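Local coordinates for putative exported protein (Bordetella pertussis, PDB 2DVZ) that probably serves as a periplasmic solute receptor of the Bug family, holding glutamate in its bound conformation for uptake, at residues L79-V84 and V241-L246; V109-N114 and S284-E289. One frame throughout, in Å; residues are numbered along the deposited sequence.

Contact 1 (L79-V84 and V241-L246); sequences LSIATV and VWYGLL. With GLU (glutamic acid), chain G.
Strand 79-82 runs antiparallel to 241-246, their short axes 4.4 Å apart at an angle of 162°. Ser80 and Leu246 form one hydrogen-bonded pair, Ala82 and Gly244 the next, with Ile81 and Leu245 between them as a non-hydrogen-bonded pair. The bonds differ in quality: those joining Ser80 and Leu246 lie in their carbonyl planes, whereas Ala82 N reaches Gly244 O at 2.8 Å from 46° above the plane.

On one face of the sheet, the methyl of Ala82 is wedged against Leu246, whose CG is turned beside its own backbone N; Leu246 CD1 comes within 3.4 Å of Ala82 CB, tighter than ordinary contact. Gly244, with no side chain, sits opposite this alanine. Further along, the Trp242 ring receives Val84 CG2 squarely over its six-membered ring, 3.9 Å from the centroid and 3° off the normal, a CH-pi contact, while Ala82 C lies at the ring edge. Phe291 of helix 288-307 packs edge-to-face against the same indole.

Tyr243, its CG anti to the carbonyl carbon, carries its phenol obliquely past Thr83 CG2 toward the ligand, and its OH gives a weak hydrogen bond of 2.6 Å to O of the bound glutamic acid. A water donates to that same O and to Trp242 O, and accepts from Val84 N at 2.8 Å. Tyrosine and water thus share one carboxylate oxygen, while Thr33, Ser85, Ser149 and Ser178 bond the ligand as well. The start of helix 84-93, with Thr83 at the N-cap position and its OG1 bonded to Thr86 OG1, may add a favourable electrostatic contribution.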
loop_
_atom_site.group_PDB
_atom_site.type_symbol
_atom_site.label_atom_id
_atom_site.label_comp_id
_atom_site.label_asym_id
_atom_site.label_seq_id
_atom_site.Cartn_x
_atom_site.Cartn_y
_atom_site.Cartn_z
ATOM N N LEU A 79 1.146 5.868 17.195
ATOM C CA LEU A 79 0.678 6.291 15.878
ATOM C C LEU A 79 0.641 5.079 14.968
ATOM O O LEU A 79 1.056 3.987 15.359
ATOM C CB LEU A 79 1.632 7.365 15.311
ATOM C CG LEU A 79 1.891 8.576 16.218
ATOM C CD1 LEU A 79 2.933 9.396 15.571
ATOM C CD2 LEU A 79 0.676 9.418 16.425
ATOM N N SER A 80 0.140 5.261 13.758
ATOM C CA SER A 80 0.034 4.156 12.817
ATOM C C SER A 80 0.153 4.656 11.381
ATOM O O SER A 80 0.075 5.872 11.125
ATOM C CB SER A 80 -1.260 3.331 13.039
ATOM O OG SER A 80 -2.429 4.078 12.705
ATOM N N ILE A 81 0.397 3.709 10.459
ATOM C CA ILE A 81 0.544 4.000 9.039
ATOM C C ILE A 81 -0.753 3.716 8.307
ATOM O O ILE A 81 -1.211 2.564 8.296
ATOM C CB ILE A 81 1.719 3.204 8.390
ATOM C CG1 ILE A 81 3.016 3.427 9.160
ATOM C CG2 ILE A 81 1.945 3.660 6.919
ATOM C CD1 ILE A 81 3.448 4.915 9.227
ATOM N N ALA A 82 -1.343 4.766 7.714
ATOM C CA ALA A 82 -2.548 4.612 6.893
ATOM C C ALA A 82 -2.143 3.974 5.591
ATOM O O ALA A 82 -1.081 4.301 5.033
ATOM C CB ALA A 82 -3.235 5.952 6.625
ATOM N N THR A 83 -2.990 3.059 5.117
ATOM C CA THR A 83 -2.780 2.356 3.864
ATOM C C THR A 83 -4.148 2.272 3.253
ATOM O O THR A 83 -5.149 2.424 3.964
ATOM C CB THR A 83 -2.277 0.919 4.080
ATOM O OG1 THR A 83 -3.295 0.169 4.739
ATOM C CG2 THR A 83 -0.978 0.877 4.899
ATOM N N VAL A 84 -4.215 2.027 1.942
ATOM C CA VAL A 84 -5.505 1.888 1.289
ATOM C C VAL A 84 -6.242 0.622 1.769
ATOM O O VAL A 84 -7.469 0.585 1.776
ATOM C CB VAL A 84 -5.418 2.017 -0.287
ATOM C CG1 VAL A 84 -6.794 1.844 -0.904
ATOM C CG2 VAL A 84 -4.871 3.385 -0.695
ATOM N N VAL A 241 -1.820 3.907 -4.947
ATOM C CA VAL A 241 -2.143 3.960 -3.522
ATOM C C VAL A 241 -1.315 5.088 -2.848
ATOM O O VAL A 241 -0.781 5.991 -3.539
ATOM C CB VAL A 241 -1.948 2.560 -2.850
ATOM C CG1 VAL A 241 -2.856 1.547 -3.493
ATOM C CG2 VAL A 241 -0.472 2.089 -2.850
ATOM N N TRP A 242 -1.228 5.044 -1.521
ATOM C CA TRP A 242 -0.493 6.025 -0.733
ATOM C C TRP A 242 -0.253 5.472 0.664
ATOM O O TRP A 242 -0.880 4.475 1.066
ATOM C CB TRP A 242 -1.164 7.431 -0.667
ATOM C CG TRP A 242 -2.708 7.498 -0.492
ATOM C CD1 TRP A 242 -3.570 8.098 -1.342
ATOM C CD2 TRP A 242 -3.515 6.965 0.590
ATOM N NE1 TRP A 242 -4.854 7.992 -0.877
ATOM C CE2 TRP A 242 -4.855 7.321 0.319
ATOM C CE3 TRP A 242 -3.228 6.242 1.768
ATOM C CZ2 TRP A 242 -5.947 6.929 1.150
ATOM C CZ3 TRP A 242 -4.326 5.835 2.614
ATOM C CH2 TRP A 242 -5.666 6.197 2.287
ATOM N N TYR A 243 0.691 6.104 1.355
ATOM C CA TYR A 243 1.053 5.793 2.731
ATOM C C TYR A 243 1.099 7.075 3.554
ATOM O O TYR A 243 1.680 8.052 3.129
ATOM C CB TYR A 243 2.415 5.054 2.777
ATOM C CG TYR A 243 2.283 3.758 2.029
ATOM C CD1 TYR A 243 1.824 2.600 2.689
ATOM C CD2 TYR A 243 2.526 3.699 0.639
ATOM C CE1 TYR A 243 1.634 1.406 1.990
ATOM C CE2 TYR A 243 2.370 2.500 -0.065
ATOM C CZ TYR A 243 1.906 1.365 0.605
ATOM O OH TYR A 243 1.723 0.190 -0.093
ATOM N N GLY A 244 0.494 7.063 4.734
ATOM C CA GLY A 244 0.484 8.253 5.564
ATOM C C GLY A 244 0.466 7.973 7.052
ATOM O O GLY A 244 0.535 6.820 7.487
ATOM N N LEU A 245 0.352 9.045 7.834
ATOM C CA LEU A 245 0.499 8.958 9.258
ATOM C C LEU A 245 -0.840 9.278 9.925
ATOM O O LEU A 245 -1.512 10.217 9.553
ATOM C CB LEU A 245 1.635 9.873 9.735
ATOM C CG LEU A 245 2.106 9.695 11.190
ATOM C CD1 LEU A 245 2.696 8.283 11.547
ATOM C CD2 LEU A 245 3.104 10.756 11.491
ATOM N N LEU A 246 -1.203 8.459 10.907
ATOM C CA LEU A 246 -2.483 8.557 11.613
ATOM C C LEU A 246 -2.208 8.627 13.087
ATOM O O LEU A 246 -1.279 7.978 13.605
ATOM C CB LEU A 246 -3.326 7.298 11.358
ATOM C CG LEU A 246 -3.750 7.019 9.902
ATOM C CD1 LEU A 246 -4.438 5.638 9.791
ATOM C CD2 LEU A 246 -4.621 8.185 9.250
HETATM N N GLU G . -1.322 -3.964 0.665
HETATM C CA GLU G . -0.852 -2.900 1.573
HETATM C C GLU G . -1.355 -1.529 1.152
HETATM O O GLU G . -0.624 -0.600 0.794
HETATM C CB GLU G . 0.662 -2.965 1.748
HETATM C CG GLU G . 1.160 -4.405 1.965
HETATM C CD GLU G . 2.401 -4.506 2.803
HETATM O OE1 GLU G . 2.871 -3.438 3.247
HETATM O OE2 GLU G . 2.902 -5.660 3.052
HETATM O OXT GLU G . -2.575 -1.308 1.226
HETATM O O HOH W 1 -2.934 5.805 14.600
HETATM O O HOH W 2 -1.859 1.793 0.537
#

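Contact 2 (V109-N114 and S284-E289); sequences VTNFAN and SGNTPE
Asn286 lays its amide alongside CB of Asn111, with OD1 3.2 Å from that carbon. Its CG occupies the crowded position between backbone N and carbonyl carbon (chi1 64°), which folds the side chain back to the strand, and OD1 accepts the Asn111 backbone N-H at 3.0 Å, in the carbonyl plane of the amide. The other end, ND2, is bonded to Glu294 of helix 288-307, so both ends of the amide are engaged and its rotation is fixed.

Thr110 approaches the same residue through its hydroxyl. With OG1 anti to the backbone N (chi1 -160°), it donates to Asn286 O at 2.6 Å, meeting a lone pair of that carbonyl, which also receives a weak bond from Arg260. Main chain takes over beyond this point. Gly285 N meets Asn111 O almost along the C=O axis, at 2.6 Å, and Ser284 N donates to Phe112 O in a nearly straight bond (169°), though from above the carbonyl plane. Ser284 turns CB onto Asn111 O at 3.1 Å, and a water joins Ser284 OG to Asn114 ND2. At the far end the Pro288 ring rests CG against Val109 O, at 3.3 Å.

Strand 109-114 carries two classic beta bulges against strand 241-248, Val109 and Thr110 facing Leu245, and Phe112 and Ala113 facing Tyr243. On its other edge, the arrangement is a strand-to-helix connection: the loop leaving strand 281-283 follows the bulged strand through main-chain and side-chain bonds until Thr287 takes the N-cap position of helix 288-307.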
loop_
_atom_site.group_PDB
_atom_site.type_symbol
_atom_site.label_atom_id
_atom_site.label_comp_id
_atom_site.label_asym_id
_atom_site.label_seq_id
_atom_site.Cartn_x
_atom_site.Cartn_y
_atom_site.Cartn_z
ATOM N N VAL A 109 -2.726 12.800 9.991
ATOM C CA VAL A 109 -1.643 13.729 10.166
ATOM C C VAL A 109 -1.186 14.245 8.787
ATOM O O VAL A 109 -1.186 15.459 8.540
ATOM C CB VAL A 109 -0.488 13.072 10.952
ATOM C CG1 VAL A 109 0.700 14.007 11.015
ATOM C CG2 VAL A 109 -0.985 12.669 12.384
ATOM N N THR A 110 -0.809 13.309 7.911
ATOM C CA THR A 110 -0.264 13.611 6.586
ATOM C C THR A 110 -0.074 12.352 5.734
ATOM O O THR A 110 0.223 11.249 6.239
ATOM C CB THR A 110 1.077 14.400 6.664
ATOM O OG1 THR A 110 1.323 15.067 5.418
ATOM C CG2 THR A 110 2.242 13.481 7.022
ATOM N N ASN A 111 -0.278 12.538 4.436
ATOM C CA ASN A 111 0.116 11.579 3.433
ATOM C C ASN A 111 1.610 11.738 3.189
ATOM O O ASN A 111 2.066 12.786 2.736
ATOM C CB ASN A 111 -0.720 11.819 2.173
ATOM C CG ASN A 111 -0.396 10.875 1.030
ATOM O OD1 ASN A 111 0.566 10.103 1.064
ATOM N ND2 ASN A 111 -1.222 10.929 0.005
ATOM N N PHE A 112 2.374 10.697 3.531
ATOM C CA PHE A 112 3.801 10.624 3.216
ATOM C C PHE A 112 4.051 10.593 1.716
ATOM O O PHE A 112 4.827 11.393 1.161
ATOM C CB PHE A 112 4.423 9.351 3.763
ATOM C CG PHE A 112 4.582 9.315 5.268
ATOM C CD1 PHE A 112 4.443 10.479 6.052
ATOM C CD2 PHE A 112 4.919 8.104 5.900
ATOM C CE1 PHE A 112 4.625 10.443 7.456
ATOM C CE2 PHE A 112 5.132 8.061 7.320
ATOM C CZ PHE A 112 4.973 9.218 8.088
ATOM N N ALA A 113 3.424 9.640 1.036
ATOM C CA ALA A 113 3.758 9.442 -0.383
ATOM C C ALA A 113 2.630 8.810 -1.140
ATOM O O ALA A 113 1.873 7.948 -0.633
ATOM C CB ALA A 113 5.015 8.605 -0.536
ATOM N N ASN A 114 2.532 9.233 -2.385
ATOM C CA ASN A 114 1.758 8.516 -3.342
ATOM C C ASN A 114 2.603 7.408 -3.967
ATOM O O ASN A 114 3.770 7.609 -4.245
ATOM C CB ASN A 114 1.209 9.500 -4.351
ATOM C CG ASN A 114 0.163 10.392 -3.747
ATOM O OD1 ASN A 114 -0.937 9.946 -3.400
ATOM N ND2 ASN A 114 0.472 11.666 -3.644
ATOM N N SER A 284 4.270 13.393 -0.724
ATOM C CA SER A 284 3.096 14.259 -0.600
ATOM C C SER A 284 3.337 15.340 0.511
ATOM O O SER A 284 3.688 16.478 0.205
ATOM C CB SER A 284 1.860 13.402 -0.339
ATOM O OG SER A 284 0.680 14.172 -0.340
ATOM N N GLY A 285 3.200 14.970 1.790
ATOM C CA GLY A 285 3.386 15.917 2.878
ATOM C C GLY A 285 2.304 16.981 2.825
ATOM O O GLY A 285 2.564 18.152 3.113
ATOM N N ASN A 286 1.094 16.549 2.446
ATOM C CA ASN A 286 -0.094 17.399 2.386
ATOM C C ASN A 286 -0.673 17.619 3.795
ATOM O O ASN A 286 -0.131 17.130 4.782
ATOM C CB ASN A 286 -1.126 16.799 1.430
ATOM C CG ASN A 286 -1.659 15.441 1.905
ATOM O OD1 ASN A 286 -1.231 14.938 2.930
ATOM N ND2 ASN A 286 -2.621 14.857 1.163
ATOM N N THR A 287 -1.781 18.344 3.893
ATOM C CA THR A 287 -2.328 18.712 5.193
ATOM C C THR A 287 -3.195 17.580 5.707
ATOM O O THR A 287 -3.626 16.734 4.901
ATOM C CB THR A 287 -3.158 20.003 5.120
ATOM O OG1 THR A 287 -4.285 19.795 4.252
ATOM C CG2 THR A 287 -2.322 21.144 4.600
ATOM N N PRO A 288 -3.460 17.558 7.044
ATOM C CA PRO A 288 -4.418 16.600 7.609
ATOM C C PRO A 288 -5.713 16.521 6.793
ATOM O O PRO A 288 -6.156 15.424 6.496
ATOM C CB PRO A 288 -4.668 17.153 9.017
ATOM C CG PRO A 288 -3.392 17.824 9.363
ATOM C CD PRO A 288 -2.854 18.403 8.098
ATOM N N GLU A 289 -6.287 17.670 6.427
ATOM C CA GLU A 289 -7.545 17.741 5.687
ATOM C C GLU A 289 -7.435 17.206 4.259
ATOM O O GLU A 289 -8.391 16.601 3.712
ATOM C CB GLU A 289 -8.092 19.185 5.617
ATOM C CG GLU A 289 -8.304 19.856 6.936
ATOM C CD GLU A 289 -7.057 20.571 7.452
ATOM O OE1 GLU A 289 -5.923 20.205 7.058
ATOM O OE2 GLU A 289 -7.213 21.523 8.248
HETATM O O HOH W 3 -1.026 13.676 -2.082
#

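Overall arrangement
From the N terminus the chain lays down 79-84, then 109-114 on the long strand 106-121. It passes through 145-148, 171-174 and 192-196 before returning at 241-246, where contact 1 closes a loop of 156 residues. Continuing through helices 253-267 and 270-279, it reaches 284-289 and closes contact 2 over 169 residues. The two closures cross rather than nest, since their segments alternate. Strands 241-248 and 106-121 are sheet neighbours, so Leu245 probably hydrogen-bonds to Val109 and Thr110, and the centres lie about 9 Å apart. Together they run from the glutamate pocket across the sheet to the start of the C-terminal helix 288-307.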